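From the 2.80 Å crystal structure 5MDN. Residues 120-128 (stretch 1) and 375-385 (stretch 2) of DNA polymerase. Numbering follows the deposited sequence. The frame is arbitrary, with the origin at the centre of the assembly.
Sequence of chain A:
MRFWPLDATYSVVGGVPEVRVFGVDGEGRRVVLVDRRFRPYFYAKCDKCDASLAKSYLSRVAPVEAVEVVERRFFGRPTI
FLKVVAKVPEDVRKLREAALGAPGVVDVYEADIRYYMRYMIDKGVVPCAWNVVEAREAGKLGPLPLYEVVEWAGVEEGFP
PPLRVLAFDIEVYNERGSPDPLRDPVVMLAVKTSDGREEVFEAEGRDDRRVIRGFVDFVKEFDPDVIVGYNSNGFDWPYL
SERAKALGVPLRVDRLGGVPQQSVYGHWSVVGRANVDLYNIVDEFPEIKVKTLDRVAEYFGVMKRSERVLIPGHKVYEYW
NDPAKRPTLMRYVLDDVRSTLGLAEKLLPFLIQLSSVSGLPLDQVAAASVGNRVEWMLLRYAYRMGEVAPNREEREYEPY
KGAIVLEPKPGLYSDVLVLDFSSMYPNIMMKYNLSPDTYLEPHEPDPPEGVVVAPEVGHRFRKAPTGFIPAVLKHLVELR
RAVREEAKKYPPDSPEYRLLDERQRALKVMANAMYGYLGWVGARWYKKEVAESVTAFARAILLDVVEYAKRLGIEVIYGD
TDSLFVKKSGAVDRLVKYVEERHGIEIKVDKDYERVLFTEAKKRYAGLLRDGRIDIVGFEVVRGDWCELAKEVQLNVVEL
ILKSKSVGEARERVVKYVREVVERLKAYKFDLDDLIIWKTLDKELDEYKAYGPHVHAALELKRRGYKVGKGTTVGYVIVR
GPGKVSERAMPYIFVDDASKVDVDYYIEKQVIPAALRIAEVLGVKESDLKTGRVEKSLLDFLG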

# COMPACT_ATOMS: atom_id res chain seq x y z
N MET A 120 17.77 -6.59 -12.91
CA MET A 120 18.29 -5.78 -11.81
C MET A 120 18.76 -6.65 -10.65
O MET A 120 19.74 -6.32 -9.98
CB MET A 120 17.24 -4.77 -11.36
CG MET A 120 16.95 -3.69 -12.39
SD MET A 120 15.92 -2.34 -11.78
CE MET A 120 14.54 -3.24 -11.09
N ILE A 121 18.06 -7.75 -10.39
CA ILE A 121 18.49 -8.68 -9.35
C ILE A 121 19.85 -9.28 -9.71
O ILE A 121 20.79 -9.27 -8.90
CB ILE A 121 17.43 -9.78 -9.12
CG1 ILE A 121 16.24 -9.21 -8.35
CG2 ILE A 121 18.03 -10.97 -8.39
CD1 ILE A 121 15.09 -10.18 -8.21
N ASP A 122 19.97 -9.82 -10.92
CA ASP A 122 21.19 -10.53 -11.30
C ASP A 122 22.38 -9.59 -11.42
O ASP A 122 23.50 -9.95 -11.05
CB ASP A 122 20.96 -11.29 -12.61
CG ASP A 122 20.03 -12.47 -12.45
OD1 ASP A 122 19.26 -12.50 -11.47
OD2 ASP A 122 20.07 -13.37 -13.31
N LYS A 123 22.16 -8.39 -11.94
CA LYS A 123 23.24 -7.42 -12.12
C LYS A 123 23.45 -6.53 -10.90
O LYS A 123 24.39 -5.73 -10.89
CB LYS A 123 22.97 -6.55 -13.35
CG LYS A 123 22.76 -7.35 -14.63
CD LYS A 123 24.03 -8.10 -15.01
CE LYS A 123 23.78 -9.03 -16.19
NZ LYS A 123 24.96 -9.90 -16.47
N GLY A 124 22.61 -6.66 -9.88
CA GLY A 124 22.75 -5.84 -8.69
C GLY A 124 22.34 -4.40 -8.87
O GLY A 124 22.86 -3.52 -8.17
N VAL A 125 21.43 -4.12 -9.80
CA VAL A 125 20.93 -2.76 -9.99
C VAL A 125 19.89 -2.47 -8.92
O VAL A 125 18.85 -3.14 -8.85
CB VAL A 125 20.34 -2.59 -11.40
CG1 VAL A 125 19.88 -1.15 -11.61
CG2 VAL A 125 21.34 -3.00 -12.46
N VAL A 126 20.16 -1.48 -8.09
CA VAL A 126 19.27 -1.10 -6.99
C VAL A 126 18.60 0.22 -7.37
O VAL A 126 19.29 1.21 -7.64
CB VAL A 126 20.03 -0.98 -5.66
CG1 VAL A 126 20.36 -2.37 -5.13
CG2 VAL A 126 21.30 -0.16 -5.81
N PRO A 127 17.27 0.27 -7.44
CA PRO A 127 16.60 1.53 -7.79
C PRO A 127 16.68 2.53 -6.66
O PRO A 127 16.79 2.17 -5.48
CB PRO A 127 15.15 1.10 -8.06
CG PRO A 127 14.98 -0.14 -7.25
CD PRO A 127 16.32 -0.82 -7.18
N CYS A 128 16.63 3.81 -7.03
CA CYS A 128 16.70 4.91 -6.07
C CYS A 128 17.95 4.80 -5.19
O CYS A 128 17.90 4.98 -3.98
CB CYS A 128 15.43 4.97 -5.21
SG CYS A 128 13.91 5.25 -6.13
N GLU A 375 8.88 -10.22 -0.58
CA GLU A 375 9.30 -11.35 -1.40
C GLU A 375 10.26 -10.92 -2.50
O GLU A 375 11.16 -11.69 -2.87
CB GLU A 375 8.07 -12.04 -1.98
CG GLU A 375 8.33 -13.46 -2.44
CD GLU A 375 7.05 -14.26 -2.53
OE1 GLU A 375 6.24 -13.99 -3.44
OE2 GLU A 375 6.85 -15.16 -1.68
N TRP A 376 10.10 -9.71 -3.05
CA TRP A 376 11.06 -9.20 -4.01
C TRP A 376 12.40 -8.86 -3.37
O TRP A 376 13.43 -8.86 -4.06
CB TRP A 376 10.50 -7.98 -4.73
CG TRP A 376 9.60 -8.33 -5.87
CD1 TRP A 376 8.25 -8.10 -5.96
CD2 TRP A 376 9.97 -9.00 -7.08
NE1 TRP A 376 7.77 -8.58 -7.15
CE2 TRP A 376 8.80 -9.13 -7.86
CE3 TRP A 376 11.18 -9.49 -7.58
CZ2 TRP A 376 8.81 -9.74 -9.11
CZ3 TRP A 376 11.18 -10.10 -8.82
CH2 TRP A 376 10.01 -10.22 -9.58
N MET A 377 12.42 -8.57 -2.07
CA MET A 377 13.68 -8.42 -1.36
C MET A 377 14.37 -9.77 -1.18
O MET A 377 15.57 -9.90 -1.45
CB MET A 377 13.45 -7.76 0.00
CG MET A 377 14.73 -7.37 0.72
SD MET A 377 14.42 -6.43 2.23
CE MET A 377 13.55 -7.66 3.21
N LEU A 378 13.63 -10.78 -0.72
CA LEU A 378 14.22 -12.09 -0.48
C LEU A 378 14.74 -12.72 -1.76
O LEU A 378 15.74 -13.44 -1.73
CB LEU A 378 13.20 -13.01 0.20
CG LEU A 378 12.76 -12.57 1.60
CD1 LEU A 378 11.75 -13.55 2.18
CD2 LEU A 378 13.97 -12.44 2.52
N LEU A 379 14.07 -12.47 -2.90
CA LEU A 379 14.60 -12.94 -4.17
C LEU A 379 15.95 -12.32 -4.47
O LEU A 379 16.85 -12.98 -5.01
CB LEU A 379 13.62 -12.63 -5.30
CG LEU A 379 12.32 -13.40 -5.44
CD1 LEU A 379 11.58 -12.88 -6.65
CD2 LEU A 379 12.58 -14.89 -5.55
N ARG A 380 16.11 -11.04 -4.14
CA ARG A 380 17.39 -10.37 -4.36
C ARG A 380 18.47 -10.94 -3.45
O ARG A 380 19.60 -11.19 -3.90
CB ARG A 380 17.24 -8.86 -4.13
CG ARG A 380 18.30 -8.01 -4.80
CD ARG A 380 17.99 -6.53 -4.63
NE ARG A 380 17.07 -6.04 -5.66
CZ ARG A 380 17.45 -5.33 -6.72
NH1 ARG A 380 18.73 -5.03 -6.90
NH2 ARG A 380 16.55 -4.92 -7.60
N TYR A 381 18.15 -11.16 -2.18
CA TYR A 381 19.09 -11.80 -1.27
C TYR A 381 19.38 -13.24 -1.69
O TYR A 381 20.52 -13.70 -1.62
CB TYR A 381 18.56 -11.76 0.17
CG TYR A 381 18.88 -10.48 0.91
CD1 TYR A 381 20.10 -10.31 1.54
CD2 TYR A 381 17.95 -9.45 0.98
CE1 TYR A 381 20.40 -9.14 2.22
CE2 TYR A 381 18.24 -8.28 1.66
CZ TYR A 381 19.46 -8.13 2.28
OH TYR A 381 19.75 -6.97 2.95
N ALA A 382 18.34 -13.98 -2.10
CA ALA A 382 18.53 -15.37 -2.51
C ALA A 382 19.51 -15.49 -3.66
O ALA A 382 20.23 -16.50 -3.75
CB ALA A 382 17.18 -15.99 -2.88
N TYR A 383 19.55 -14.50 -4.56
CA TYR A 383 20.48 -14.58 -5.69
C TYR A 383 21.92 -14.46 -5.22
O TYR A 383 22.76 -15.32 -5.53
CB TYR A 383 20.16 -13.50 -6.72
CG TYR A 383 21.11 -13.54 -7.89
CD1 TYR A 383 20.99 -14.53 -8.86
CD2 TYR A 383 22.13 -12.61 -8.02
CE1 TYR A 383 21.86 -14.58 -9.93
CE2 TYR A 383 23.01 -12.65 -9.09
CZ TYR A 383 22.87 -13.64 -10.04
OH TYR A 383 23.73 -13.70 -11.11
N ARG A 384 22.24 -13.40 -4.46
CA ARG A 384 23.62 -13.19 -4.03
C ARG A 384 24.08 -14.22 -3.01
O ARG A 384 25.28 -14.26 -2.70
CB ARG A 384 23.78 -11.78 -3.46
CG ARG A 384 23.54 -10.67 -4.46
CD ARG A 384 24.46 -10.84 -5.65
NE ARG A 384 24.35 -9.74 -6.61
CZ ARG A 384 25.06 -9.66 -7.73
NH1 ARG A 384 25.94 -10.61 -8.02
NH2 ARG A 384 24.90 -8.64 -8.56
N MET A 385 23.18 -15.03 -2.47
CA MET A 385 23.55 -16.15 -1.62
C MET A 385 23.58 -17.47 -2.38
O MET A 385 23.87 -18.51 -1.78
CB MET A 385 22.60 -16.26 -0.43
CG MET A 385 22.67 -15.07 0.52
SD MET A 385 21.53 -15.19 1.91
CE MET A 385 21.90 -13.67 2.77

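How do the two helices pack together? Ile-121 does most of this work, its side chain sitting as a knob among Trp-376, Leu-379, Arg-380 and Tyr-383. CD1 of Ile-121 lies 4.0 Å from CZ3 of Trp-376, at the edge of the indole, while its CG2 is 3.7 Å from CB of Tyr-383. A branched, wholly apolar side chain suits a buried hole lined mostly by carbon.

What does Asp-122 offer the neighbouring ring? It offers backbone: CA of Asp-122 stands 3.9 Å from the centroid of the Tyr-383 ring, over its face, in a CH-pi contact. The ring thus packs against the main chain at Asp-122.

Why is there a glycine at the turn? Gly-124 leaves the helix with positive phi, which favours glycine, and an ideal CB there would come within 2.9 Å of Arg-384 NH2, a clash. Without one, NH2 of Arg-384 packs 3.3 Å from Gly-124 N, two donors without a hydrogen bond.

What ties down the loop beyond? Arg-380 reaches across with an extended chi1 and chi2, and its NH1 donates a hydrogen bond to Val-125 O at 2.7 Å; NH2 of Arg-380 adds a weak one to Val-125 O at 3.2 Å. Ile-121 CG1 covers one face of this guanidinium, leaving its edge to meet the carbonyl.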